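Local coordinates for FrpC operon protein (Neisseria meningitidis, PDB 5EDF) that is of unknown function but binds the RTX protein FrpC, is iron-regulated and is putatively involved in adhesion, at residues A[184-189]-A[210-215]. Sequence-based numbering, arbitrary orientation.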
# COMPACT_ATOMS: atom_id res chain seq x y z
N SER A 184 2.14 -7.06 -5.04
CA SER A 184 1.77 -6.82 -6.41
C SER A 184 2.95 -6.51 -7.28
O SER A 184 4.05 -6.17 -6.76
CB SER A 184 0.74 -5.70 -6.48
OG SER A 184 1.31 -4.44 -6.13
N CYS A 185 2.73 -6.57 -8.58
CA CYS A 185 3.72 -6.19 -9.58
C CYS A 185 3.01 -5.28 -10.56
O CYS A 185 1.96 -5.64 -11.08
CB CYS A 185 4.27 -7.42 -10.30
SG CYS A 185 5.02 -8.59 -9.09
N ILE A 186 3.55 -4.06 -10.71
CA ILE A 186 2.93 -3.00 -11.50
C ILE A 186 4.00 -2.45 -12.42
O ILE A 186 4.94 -1.80 -11.95
CB ILE A 186 2.35 -1.89 -10.60
CG1 ILE A 186 1.30 -2.46 -9.67
CG2 ILE A 186 1.80 -0.72 -11.46
CD1 ILE A 186 0.83 -1.56 -8.55
N ASN A 187 3.87 -2.69 -13.71
CA ASN A 187 4.73 -2.04 -14.71
C ASN A 187 6.22 -2.25 -14.43
O ASN A 187 7.00 -1.33 -14.60
CB ASN A 187 4.46 -0.51 -14.76
CG ASN A 187 3.11 -0.14 -15.39
OD1 ASN A 187 2.10 -0.81 -15.20
ND2 ASN A 187 3.11 0.98 -16.12
N GLY A 188 6.62 -3.45 -14.01
CA GLY A 188 8.04 -3.76 -13.75
C GLY A 188 8.50 -3.48 -12.32
O GLY A 188 9.65 -3.80 -11.94
N PHE A 189 7.61 -2.89 -11.54
CA PHE A 189 7.89 -2.59 -10.14
C PHE A 189 7.21 -3.60 -9.25
O PHE A 189 6.17 -4.17 -9.62
CB PHE A 189 7.41 -1.18 -9.74
CG PHE A 189 8.05 -0.10 -10.56
CD1 PHE A 189 9.28 0.37 -10.20
CD2 PHE A 189 7.45 0.40 -11.72
CE1 PHE A 189 9.93 1.35 -11.01
CE2 PHE A 189 8.05 1.38 -12.50
CZ PHE A 189 9.30 1.84 -12.15
N GLY A 210 -10.71 -2.05 -4.36
CA GLY A 210 -10.76 -0.62 -4.62
C GLY A 210 -9.47 0.07 -4.22
O GLY A 210 -8.96 0.92 -4.94
N TYR A 211 -8.97 -0.27 -3.04
CA TYR A 211 -7.71 0.32 -2.56
C TYR A 211 -6.61 -0.04 -3.54
O TYR A 211 -5.83 0.86 -3.94
CB TYR A 211 -7.45 -0.20 -1.14
CG TYR A 211 -6.31 0.48 -0.39
CD1 TYR A 211 -6.54 1.16 0.78
CD2 TYR A 211 -5.00 0.42 -0.86
CE1 TYR A 211 -5.51 1.77 1.48
CE2 TYR A 211 -3.98 1.03 -0.18
CZ TYR A 211 -4.22 1.71 0.99
OH TYR A 211 -3.13 2.31 1.63
N HIS A 212 -6.50 -1.30 -3.91
CA HIS A 212 -5.43 -1.69 -4.80
C HIS A 212 -5.52 -1.03 -6.16
O HIS A 212 -4.50 -0.63 -6.71
CB HIS A 212 -5.30 -3.20 -4.94
CG HIS A 212 -4.06 -3.57 -5.65
ND1 HIS A 212 -2.82 -3.20 -5.18
CD2 HIS A 212 -3.85 -4.20 -6.83
CE1 HIS A 212 -1.90 -3.56 -6.05
NE2 HIS A 212 -2.50 -4.19 -7.06
N GLN A 213 -6.73 -0.85 -6.68
CA GLN A 213 -6.89 -0.15 -7.95
C GLN A 213 -6.36 1.27 -7.82
O GLN A 213 -5.75 1.80 -8.76
CB GLN A 213 -8.36 -0.15 -8.39
CG GLN A 213 -8.86 -1.50 -8.81
CD GLN A 213 -10.37 -1.57 -9.04
OE1 GLN A 213 -11.14 -0.80 -8.48
NE2 GLN A 213 -10.79 -2.53 -9.82
N GLN A 214 -6.61 1.92 -6.69
CA GLN A 214 -6.08 3.26 -6.46
C GLN A 214 -4.55 3.26 -6.41
O GLN A 214 -3.91 4.13 -6.95
CB GLN A 214 -6.68 3.87 -5.20
CG GLN A 214 -8.19 4.11 -5.34
CD GLN A 214 -8.86 4.32 -4.01
OE1 GLN A 214 -8.23 4.79 -3.06
NE2 GLN A 214 -10.12 3.94 -3.91
N VAL A 215 -3.96 2.23 -5.79
CA VAL A 215 -2.50 2.10 -5.71
C VAL A 215 -1.93 1.91 -7.11
O VAL A 215 -0.92 2.53 -7.46
CB VAL A 215 -2.08 0.97 -4.78
CG1 VAL A 215 -0.59 0.75 -4.88
CG2 VAL A 215 -2.49 1.30 -3.37
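His212 of helix 205-224 reaches across to Ser184 and Ile186 of strand 178-186; the CA atoms of Ser184 and His212 lie 9.0 Å apart. Residues 210-215, a little over one and a half turns of the helix, supply the contact, with backbone bonds from Gln214 N to Gly210 O and Val215 N to Tyr211 O. Tyr211 turns to another part of the sheet, its OH hydrogen-bonded to Asp99. At His212, CG lies anti to the backbone N (chi1 -170°), which carries the imidazole out from the helix until its CE1-NE2 side meets the strand. Ser184 OG sits at the ring edge, near its plane, 3.3 Å from His212 CE1; Ser184 CB is next, 3.4 Å from the same CE1 and 3.6 Å from His212 NE2. Ile186 comes in obliquely with the end of its longer branch, CD1 at 4.2 Å from His212 CE1. Farther along the helix, Val215 points toward the strand, but Val215 CG1 stays 4.6 Å from Ile186 CD1; its side chain packs against Leu76 and against Val191 and Tyr193 of strand 189-193. A type I' turn from Ile186 to Phe189 joins the two strands as a beta-hairpin, and the helix packs against this hairpin of the large antiparallel sheet. Cys185, pointing away from the helix, forms the disulfide with Cys108. No hydrogen bond links the two segments: the polar atoms turn to strand 189-193, Ser184 OG bonding to Val191 O and His212 ND1 to Tyr193 OH. The ring and hydroxyl meet in close van der Waals contact. The CE1 hydrogen should point roughly at OG, so a weak electrostatic attraction is possible, while the neighbouring strand fixes both groups in this buried interface and satisfies ND1 and OG.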